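Local coordinates for RagB/SusD family nutrient uptake outer membrane protein (Bacteroides thetaiotaomicron, PDB 7KV2) that probably binds beta-glucans at the outer surface of the bacterial cell, as a SusD-family glycan-binding protein that serves their uptake and metabolism, at residues N334-R339 against K434-V439; T342-Q347 against F374-A379; Y428-H433 against T440-T445. All blocks are in the same frame, centred on the assembly; numbering follows the deposited sequence.

Interaction 1 (N334-R339 against K434-V439); sequences NNDTRR and KRAGLV
Ala436 sits against the start of helix 337-342 and meets it through both its methyl group and its carbonyl oxygen. The backbone N of Thr337 donates to Ala436 O at 2.7 Å, in the carbonyl plane and almost straight (173° at the hydrogen). Thr337 OG1, held between its own backbone N and carbonyl carbon (chi1 61°), reaches a water 2.8 Å away, and that water donates to Arg435 O. The Ala436 methyl CB lies over one face of the Arg338 guanidinium, offset toward the rim and 3.3 Å from NE. That plane is held side-on by Asp336: Arg338 NE donates to Asp336 OD1 on its syn side, and Arg338 NH2 reaches Asp336 OD2 at 2.9 Å, while Glu452 and Glu456 take NH1. Asp336 is the N-cap residue, and its OD1 also accepts from Arg338 N at 3.0 Å, a capping bond. An alanine in place of Asp336 would probably leave Arg338 N without its cap and Arg338 NE and NH2 without this carboxylate, so that the guanidinium over Ala436 is held less firmly. Leu438 crosses Arg338 at about a right angle and puts CD1 3.6 Å from Asp336 OD2. Asn335 ND2 adds a weak bond to Gly437 O. Gly437, with positive phi, closes helix 425-435 in a Schellman motif, and the contact thus joins a C-terminal Schellman turn to an Asp-capped helix N-terminus.

Interaction 2 (T342-Q347 against F374-A379); sequences TCWNAQ and FLEKYA
A short two-stranded antiparallel sheet, buried within the SusD-family part of the chain, brings 343-345 against 373-375. Trp344 and Phe374 form its hydrogen-bonded pair: Trp344 N donates to Phe374 O at 2.8 Å, and Phe374 N returns a bond to Trp344 O at 3.0 Å. Cys343 and Leu375 are the neighbouring non-hydrogen-bonded pair. Where the second strand turns into the 3-10 segment 376-377, Glu376 N still donates to Thr342 O, although from well above the carbonyl plane (56°). The Trp344 and Phe374 side chains share one face of the sheet, and Phe374 CB comes to the edge of the indole, 4.1 Å from CE3. The phenyl ring meets the methyl of Ala346 through CD1 at 3.7 Å, while Ala346 CA lies over a face of the indole, toward its rim. Glu376 is bent at chi2 (62°), and its carboxylate, turned 46° from the indole plane, brings OE1 to 3.2 Å from Trp344 CB. His315 donates to that oxygen and also stacks on Trp344, whose NE1 is bonded to Asp313. At the other end, Thr342 and Lys377 lie side by side and point the same way. Lys377 NZ, which also meets Val458 O and Glu460, donates to a water at 2.9 Å, and the same water donates to Thr342 OG1, which is also hydrogen-bonded to Arg338 O, at 2.9 Å.

Interaction 3 (Y428-H433 against T440-T445); sequences YLNLVH and TEIEPT
Leu429, Asn430 and His433, on one face of helix 425-435, receive the irregular chain of 440-445, extended as far as Glu443, with Ile442 set among them. Asn430 faces the backbone of Ile442 with its amide and grips it at two points. Its OD1 accepts from Ile442 N at 2.9 Å, the donor tilted 15° from the carbonyl plane, and its ND2 gives Ile442 O a 2.8 Å bond that is essentially straight (179°) and lies in both the amide and the carbonyl planes. Chi1 of -74° sets Asn430 CG anti to the carbonyl carbon; OD1 also comes 3.5 Å from Glu441 CB. The Ile442 side chain turns toward His433, where CG1 stands over the centre of the imidazole in a CH-pi contact, 3.9 Å from the centroid, and CD1 reaches ND1 at 3.3 Å. Thr440 O approaches the same ring at its edge, near the plane, 2.9 Å from NE2. Leu429 crosses Ile442 at about a right angle; its CD2 touches Ile442 CG1 at 3.9 Å and also lies 3.6 Å from Pro444 CA. Beyond the two segments, His433 ND1 is hydrogen-bonded to Glu452 of helix 446-456, Asn430 ND2 also donates to Lys426 O, and Glu443 pairs with Lys426. The two amide bonds thus satisfy both backbone polar atoms of Ile442 and fix the course of the connection, while the Ile442 side chain covers one face of the imidazole; the nearby Glu452 carboxylate would probably favour a proton on His433 ND1.

In the fold
Interactions 1 and 3 share helix 425-435 and lie about 12 Å apart between centres, both only partly buried. Interaction 3 fastens the connection after this helix onto its side; interaction 1 joins the helix end to chain distant in sequence. They meet where Leu438 packs on His433 and Lys434 salt-bridges Glu441. Interaction 2 is the buried one: strand pairing and aromatic packing make up most of it, with polar groups at its ends, against a backbone bond and a methyl on a carboxylate-held guanidinium in interaction 1 and a side-chain amide in interaction 3. Helix 337-342 leads from interaction 1 into the first strand of interaction 2, the centres of the two interactions about 17 Å apart.

Interaction 1 (N334-R339 against K434-V439)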
loop_
_atom_site.group_PDB
_atom_site.type_symbol
_atom_site.label_atom_id
_atom_site.label_comp_id
_atom_site.label_asym_id
_atom_site.label_seq_id
_atom_site.Cartn_x
_atom_site.Cartn_y
_atom_site.Cartn_z
ATOM N N ASN A 334 -7.584 24.094 8.411
ATOM C CA ASN A 334 -6.548 24.419 9.435
ATOM C C ASN A 334 -6.622 23.514 10.679
ATOM O O ASN A 334 -5.585 23.309 11.334
ATOM C CB ASN A 334 -6.711 25.849 9.998
ATOM C CG ASN A 334 -6.296 26.908 9.013
ATOM O OD1 ASN A 334 -5.284 26.760 8.324
ATOM N ND2 ASN A 334 -7.090 27.962 8.922
ATOM N N ASN A 335 -7.794 23.030 11.020
ATOM C CA ASN A 335 -7.990 22.193 12.235
ATOM C C ASN A 335 -8.117 20.705 11.855
ATOM O O ASN A 335 -8.421 19.908 12.760
ATOM C CB ASN A 335 -9.225 22.641 13.003
ATOM C CG ASN A 335 -10.441 22.528 12.121
ATOM O OD1 ASN A 335 -10.384 22.922 10.960
ATOM N ND2 ASN A 335 -11.508 21.977 12.647
ATOM N N ASP A 336 -7.900 20.339 10.587
ATOM C CA ASP A 336 -7.778 18.921 10.189
ATOM C C ASP A 336 -6.380 18.457 10.634
ATOM O O ASP A 336 -5.338 18.931 10.021
ATOM C CB ASP A 336 -8.046 18.737 8.700
ATOM C CG ASP A 336 -8.296 17.303 8.289
ATOM O OD1 ASP A 336 -7.624 16.382 8.893
ATOM O OD2 ASP A 336 -9.162 17.091 7.392
ATOM N N THR A 337 -6.317 17.575 11.630
ATOM C CA THR A 337 -5.022 17.071 12.177
ATOM C C THR A 337 -4.254 16.303 11.077
ATOM O O THR A 337 -3.023 16.091 11.229
ATOM C CB THR A 337 -5.216 16.191 13.418
ATOM O OG1 THR A 337 -6.017 15.056 13.040
ATOM C CG2 THR A 337 -5.818 16.983 14.565
ATOM N N ARG A 338 -4.970 15.804 10.075
ATOM C CA ARG A 338 -4.341 15.032 8.966
ATOM C C ARG A 338 -3.423 15.928 8.134
ATOM O O ARG A 338 -2.541 15.387 7.441
ATOM C CB ARG A 338 -5.385 14.355 8.100
ATOM C CG ARG A 338 -6.239 13.388 8.894
ATOM C CD ARG A 338 -7.321 12.801 8.045
ATOM N NE ARG A 338 -8.363 13.807 7.756
ATOM C CZ ARG A 338 -9.608 13.526 7.379
ATOM N NH1 ARG A 338 -10.010 12.270 7.209
ATOM N NH2 ARG A 338 -10.464 14.533 7.196
ATOM N N ARG A 339 -3.634 17.239 8.129
ATOM C CA ARG A 339 -2.859 18.121 7.242
ATOM C C ARG A 339 -1.392 18.003 7.668
ATOM O O ARG A 339 -0.550 17.697 6.810
ATOM C CB ARG A 339 -3.290 19.582 7.326
ATOM C CG ARG A 339 -2.538 20.463 6.347
ATOM C CD ARG A 339 -3.034 21.897 6.387
ATOM N NE ARG A 339 -2.503 22.524 7.600
ATOM C CZ ARG A 339 -2.748 23.772 7.949
ATOM N NH1 ARG A 339 -3.497 24.522 7.169
ATOM N NH2 ARG A 339 -2.220 24.279 9.055
ATOM N N LYS A 434 -14.592 13.368 12.156
ATOM C CA LYS A 434 -14.467 14.038 13.477
ATOM C C LYS A 434 -13.205 13.571 14.192
ATOM O O LYS A 434 -12.670 14.363 14.948
ATOM C CB LYS A 434 -15.734 13.858 14.316
ATOM C CG LYS A 434 -16.900 14.667 13.767
ATOM C CD LYS A 434 -17.925 15.022 14.815
ATOM C CE LYS A 434 -18.502 13.778 15.440
ATOM N NZ LYS A 434 -19.840 14.043 16.020
ATOM N N ARG A 435 -12.699 12.371 13.907
ATOM C CA ARG A 435 -11.433 11.923 14.529
ATOM C C ARG A 435 -10.335 12.908 14.103
ATOM O O ARG A 435 -9.500 13.216 14.935
ATOM C CB ARG A 435 -11.081 10.483 14.152
ATOM C CG ARG A 435 -9.818 9.978 14.834
ATOM C CD ARG A 435 -8.585 10.242 13.971
ATOM N NE ARG A 435 -8.537 9.400 12.778
ATOM C CZ ARG A 435 -8.128 8.126 12.696
ATOM N NH1 ARG A 435 -7.764 7.456 13.767
ATOM N NH2 ARG A 435 -8.137 7.499 11.525
ATOM N N ALA A 436 -10.407 13.435 12.883
ATOM C CA ALA A 436 -9.413 14.385 12.326
ATOM C C ALA A 436 -9.525 15.804 12.906
ATOM O O ALA A 436 -8.717 16.669 12.506
ATOM C CB ALA A 436 -9.539 14.388 10.834
ATOM N N GLY A 437 -10.439 16.046 13.850
ATOM C CA GLY A 437 -10.586 17.359 14.511
ATOM C C GLY A 437 -11.621 18.253 13.837
ATOM O O GLY A 437 -11.703 19.434 14.240
ATOM N N LEU A 438 -12.385 17.762 12.865
ATOM C CA LEU A 438 -13.303 18.621 12.068
ATOM C C LEU A 438 -14.610 18.721 12.865
ATOM O O LEU A 438 -15.091 17.695 13.408
ATOM C CB LEU A 438 -13.539 18.068 10.657
ATOM C CG LEU A 438 -12.293 18.035 9.763
ATOM C CD1 LEU A 438 -12.592 17.407 8.442
ATOM C CD2 LEU A 438 -11.733 19.420 9.550
ATOM N N VAL A 439 -15.155 19.919 13.004
ATOM C CA VAL A 439 -16.369 20.074 13.865
ATOM C C VAL A 439 -17.619 19.892 12.999
ATOM O O VAL A 439 -18.632 19.429 13.540
ATOM C CB VAL A 439 -16.376 21.401 14.638
ATOM C CG1 VAL A 439 -15.116 21.572 15.474
ATOM C CG2 VAL A 439 -16.598 22.589 13.736
HETATM O O HOH W 1 -6.740 13.557 15.296
#

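Interaction 2 (T342-Q347 against F374-A379)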
loop_
_atom_site.group_PDB
_atom_site.type_symbol
_atom_site.label_atom_id
_atom_site.label_comp_id
_atom_site.label_asym_id
_atom_site.label_seq_id
_atom_site.Cartn_x
_atom_site.Cartn_y
_atom_site.Cartn_z
ATOM N N THR A 342 0.205 14.504 7.403
ATOM C CA THR A 342 0.419 14.111 5.980
ATOM C C THR A 342 1.565 14.930 5.399
ATOM O O THR A 342 2.405 14.347 4.645
ATOM C CB THR A 342 -0.857 14.268 5.141
ATOM O OG1 THR A 342 -1.856 13.405 5.701
ATOM C CG2 THR A 342 -0.638 13.984 3.675
ATOM N N CYS A 343 1.568 16.236 5.632
ATOM C CA CYS A 343 2.417 17.216 4.895
ATOM C C CYS A 343 3.400 17.831 5.892
ATOM O O CYS A 343 2.988 18.645 6.695
ATOM C CB CYS A 343 1.561 18.319 4.286
ATOM S SG CYS A 343 0.108 17.775 3.368
ATOM N N TRP A 344 4.667 17.432 5.855
ATOM C CA TRP A 344 5.710 17.973 6.748
ATOM C C TRP A 344 6.350 19.127 5.985
ATOM O O TRP A 344 6.852 18.902 4.891
ATOM C CB TRP A 344 6.718 16.905 7.176
ATOM C CG TRP A 344 7.895 17.486 7.886
ATOM C CD1 TRP A 344 7.881 18.246 9.025
ATOM C CD2 TRP A 344 9.268 17.366 7.503
ATOM N NE1 TRP A 344 9.160 18.589 9.385
ATOM C CE2 TRP A 344 10.033 18.040 8.477
ATOM C CE3 TRP A 344 9.936 16.684 6.482
ATOM C CZ2 TRP A 344 11.415 18.166 8.381
ATOM C CZ3 TRP A 344 11.312 16.754 6.429
ATOM C CH2 TRP A 344 12.042 17.488 7.362
ATOM N N ASN A 345 6.193 20.348 6.497
ATOM C CA ASN A 345 6.716 21.577 5.860
ATOM C C ASN A 345 8.192 21.720 6.226
ATOM O O ASN A 345 8.564 22.538 7.143
ATOM C CB ASN A 345 5.865 22.783 6.272
ATOM C CG ASN A 345 6.078 23.977 5.372
ATOM O OD1 ASN A 345 7.060 24.043 4.638
ATOM N ND2 ASN A 345 5.123 24.901 5.401
ATOM N N ALA A 346 9.037 20.970 5.533
ATOM C CA ALA A 346 10.491 20.957 5.739
ATOM C C ALA A 346 11.036 22.369 5.576
ATOM O O ALA A 346 11.938 22.744 6.367
ATOM C CB ALA A 346 11.154 20.031 4.758
ATOM N N GLN A 347 10.600 23.094 4.539
ATOM C CA GLN A 347 11.185 24.435 4.271
ATOM C C GLN A 347 10.810 25.393 5.404
ATOM O O GLN A 347 11.702 26.126 5.845
ATOM C CB GLN A 347 10.769 25.033 2.930
ATOM C CG GLN A 347 11.571 26.281 2.570
ATOM C CD GLN A 347 13.064 26.022 2.566
ATOM O OE1 GLN A 347 13.545 25.093 1.920
ATOM N NE2 GLN A 347 13.794 26.866 3.277
ATOM N N PHE A 374 7.028 17.308 2.403
ATOM C CA PHE A 374 7.317 15.860 2.268
ATOM C C PHE A 374 6.271 15.051 3.019
ATOM O O PHE A 374 5.567 15.602 3.892
ATOM C CB PHE A 374 8.767 15.561 2.690
ATOM C CG PHE A 374 9.792 16.297 1.858
ATOM C CD1 PHE A 374 10.114 17.614 2.133
ATOM C CD2 PHE A 374 10.324 15.712 0.719
ATOM C CE1 PHE A 374 10.988 18.310 1.318
ATOM C CE2 PHE A 374 11.219 16.410 -0.076
ATOM C CZ PHE A 374 11.567 17.705 0.238
ATOM N N LEU A 375 6.159 13.773 2.665
ATOM C CA LEU A 375 5.111 12.881 3.219
ATOM C C LEU A 375 5.558 12.478 4.625
ATOM O O LEU A 375 6.393 11.566 4.800
ATOM C CB LEU A 375 4.921 11.671 2.312
ATOM C CG LEU A 375 3.866 10.670 2.777
ATOM C CD1 LEU A 375 2.479 11.289 2.749
ATOM C CD2 LEU A 375 3.894 9.439 1.893
ATOM N N GLU A 376 4.964 13.129 5.616
ATOM C CA GLU A 376 5.295 12.921 7.041
ATOM C C GLU A 376 5.051 11.488 7.472
ATOM O O GLU A 376 5.837 10.989 8.289
ATOM C CB GLU A 376 4.493 13.931 7.865
ATOM C CG GLU A 376 4.702 13.804 9.368
ATOM C CD GLU A 376 6.111 14.038 9.890
ATOM O OE1 GLU A 376 7.005 14.352 9.094
ATOM O OE2 GLU A 376 6.326 13.794 11.087
ATOM N N LYS A 377 4.015 10.814 6.951
ATOM C CA LYS A 377 3.639 9.464 7.403
ATOM C C LYS A 377 4.836 8.515 7.363
ATOM O O LYS A 377 4.935 7.640 8.242
ATOM C CB LYS A 377 2.530 8.880 6.548
ATOM C CG LYS A 377 1.220 9.633 6.651
ATOM C CD LYS A 377 0.152 9.079 5.751
ATOM C CE LYS A 377 -1.136 9.885 5.815
ATOM N NZ LYS A 377 -2.227 9.358 4.944
ATOM N N TYR A 378 5.669 8.604 6.326
ATOM C CA TYR A 378 6.776 7.654 6.067
ATOM C C TYR A 378 8.110 8.397 5.974
ATOM O O TYR A 378 9.079 7.868 5.407
ATOM C CB TYR A 378 6.457 6.782 4.848
ATOM C CG TYR A 378 5.303 5.838 5.111
ATOM C CD1 TYR A 378 5.372 4.910 6.148
ATOM C CD2 TYR A 378 4.128 5.912 4.377
ATOM C CE1 TYR A 378 4.309 4.069 6.415
ATOM C CE2 TYR A 378 3.078 5.051 4.612
ATOM C CZ TYR A 378 3.168 4.123 5.630
ATOM O OH TYR A 378 2.134 3.262 5.873
ATOM N N ALA A 379 8.173 9.610 6.515
ATOM C CA ALA A 379 9.406 10.403 6.561
ATOM C C ALA A 379 10.444 9.688 7.445
ATOM O O ALA A 379 10.084 8.918 8.357
ATOM C CB ALA A 379 9.114 11.764 7.100
HETATM O O HOH W 2 -3.830 11.678 4.470
#

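Interaction 3 (Y428-H433 against T440-T445)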
loop_
_atom_site.group_PDB
_atom_site.type_symbol
_atom_site.label_atom_id
_atom_site.label_comp_id
_atom_site.label_asym_id
_atom_site.label_seq_id
_atom_site.Cartn_x
_atom_site.Cartn_y
_atom_site.Cartn_z
ATOM N N TYR A 428 -20.716 6.433 10.420
ATOM C CA TYR A 428 -19.436 5.808 10.039
ATOM C C TYR A 428 -18.539 6.865 9.405
ATOM O O TYR A 428 -17.398 6.956 9.835
ATOM C CB TYR A 428 -19.677 4.617 9.136
ATOM C CG TYR A 428 -20.326 3.456 9.840
ATOM C CD1 TYR A 428 -20.319 3.336 11.214
ATOM C CD2 TYR A 428 -20.890 2.439 9.110
ATOM C CE1 TYR A 428 -20.901 2.239 11.846
ATOM C CE2 TYR A 428 -21.486 1.352 9.728
ATOM C CZ TYR A 428 -21.475 1.242 11.097
ATOM O OH TYR A 428 -22.032 0.135 11.670
ATOM N N LEU A 429 -19.056 7.619 8.426
ATOM C CA LEU A 429 -18.334 8.727 7.757
ATOM C C LEU A 429 -17.845 9.753 8.778
ATOM O O LEU A 429 -16.663 10.146 8.739
ATOM C CB LEU A 429 -19.253 9.364 6.711
ATOM C CG LEU A 429 -18.677 10.598 6.038
ATOM C CD1 LEU A 429 -17.303 10.274 5.399
ATOM C CD2 LEU A 429 -19.650 11.107 4.996
ATOM N N ASN A 430 -18.697 10.155 9.712
ATOM C CA ASN A 430 -18.366 11.265 10.621
ATOM C C ASN A 430 -17.467 10.765 11.738
ATOM O O ASN A 430 -16.790 11.613 12.313
ATOM C CB ASN A 430 -19.616 12.040 11.041
ATOM C CG ASN A 430 -20.084 12.890 9.880
ATOM O OD1 ASN A 430 -19.481 13.926 9.577
ATOM N ND2 ASN A 430 -21.094 12.416 9.184
ATOM N N LEU A 431 -17.396 9.457 12.018
ATOM C CA LEU A 431 -16.415 8.971 13.043
ATOM C C LEU A 431 -15.000 9.294 12.534
ATOM O O LEU A 431 -14.176 9.842 13.297
ATOM C CB LEU A 431 -16.593 7.476 13.271
ATOM C CG LEU A 431 -17.744 7.069 14.197
ATOM C CD1 LEU A 431 -17.864 5.563 14.220
ATOM C CD2 LEU A 431 -17.528 7.610 15.591
ATOM N N VAL A 432 -14.789 9.069 11.255
ATOM C CA VAL A 432 -13.514 9.387 10.561
ATOM C C VAL A 432 -13.309 10.908 10.455
ATOM O O VAL A 432 -12.187 11.413 10.793
ATOM C CB VAL A 432 -13.428 8.704 9.183
ATOM C CG1 VAL A 432 -12.166 9.129 8.456
ATOM C CG2 VAL A 432 -13.486 7.194 9.323
ATOM N N HIS A 433 -14.306 11.650 9.956
ATOM C CA HIS A 433 -14.243 13.120 9.765
ATOM C C HIS A 433 -13.911 13.795 11.098
ATOM O O HIS A 433 -13.011 14.689 11.163
ATOM C CB HIS A 433 -15.601 13.558 9.150
ATOM C CG HIS A 433 -15.634 14.928 8.576
ATOM N ND1 HIS A 433 -15.185 15.194 7.302
ATOM C CD2 HIS A 433 -16.128 16.093 9.077
ATOM C CE1 HIS A 433 -15.379 16.474 7.030
ATOM N NE2 HIS A 433 -15.941 17.067 8.117
ATOM N N THR A 440 -17.582 20.230 11.711
ATOM C CA THR A 440 -18.794 20.171 10.846
ATOM C C THR A 440 -19.017 18.729 10.405
ATOM O O THR A 440 -18.114 18.185 9.740
ATOM C CB THR A 440 -18.707 21.076 9.609
ATOM O OG1 THR A 440 -18.524 22.406 10.068
ATOM C CG2 THR A 440 -19.928 21.003 8.715
ATOM N N GLU A 441 -20.194 18.165 10.675
ATOM C CA GLU A 441 -20.607 16.836 10.155
ATOM C C GLU A 441 -21.007 16.968 8.690
ATOM O O GLU A 441 -21.411 18.079 8.268
ATOM C CB GLU A 441 -21.691 16.209 11.012
ATOM C CG GLU A 441 -21.158 15.807 12.367
ATOM C CD GLU A 441 -22.182 15.253 13.338
ATOM O OE1 GLU A 441 -23.318 14.941 12.891
ATOM O OE2 GLU A 441 -21.825 15.162 14.549
ATOM N N ILE A 442 -20.781 15.911 7.913
ATOM C CA ILE A 442 -21.050 15.903 6.455
ATOM C C ILE A 442 -22.000 14.755 6.152
ATOM O O ILE A 442 -22.011 13.747 6.880
ATOM C CB ILE A 442 -19.731 15.839 5.659
ATOM C CG1 ILE A 442 -18.810 14.710 6.144
ATOM C CG2 ILE A 442 -19.037 17.195 5.723
ATOM C CD1 ILE A 442 -17.626 14.469 5.233
ATOM N N GLU A 443 -22.803 14.933 5.111
ATOM C CA GLU A 443 -23.786 13.926 4.663
ATOM C C GLU A 443 -23.035 12.823 3.937
ATOM O O GLU A 443 -22.075 13.095 3.221
ATOM C CB GLU A 443 -24.841 14.561 3.732
ATOM C CG GLU A 443 -25.816 15.495 4.441
ATOM C CD GLU A 443 -26.577 14.877 5.610
ATOM O OE1 GLU A 443 -27.126 13.794 5.456
ATOM O OE2 GLU A 443 -26.613 15.496 6.694
ATOM N N PRO A 444 -23.487 11.559 4.039
ATOM C CA PRO A 444 -22.834 10.445 3.358
ATOM C C PRO A 444 -23.229 10.323 1.882
ATOM O O PRO A 444 -23.587 9.235 1.460
ATOM C CB PRO A 444 -23.313 9.248 4.184
ATOM C CG PRO A 444 -24.743 9.635 4.548
ATOM C CD PRO A 444 -24.652 11.121 4.828
ATOM N N THR A 445 -23.012 11.372 1.099
ATOM C CA THR A 445 -23.005 11.276 -0.388
ATOM C C THR A 445 -21.770 10.486 -0.829
ATOM O O THR A 445 -20.775 10.473 -0.074
ATOM C CB THR A 445 -23.040 12.644 -1.066
ATOM O OG1 THR A 445 -21.813 13.324 -0.800
ATOM C CG2 THR A 445 -24.212 13.492 -0.609
#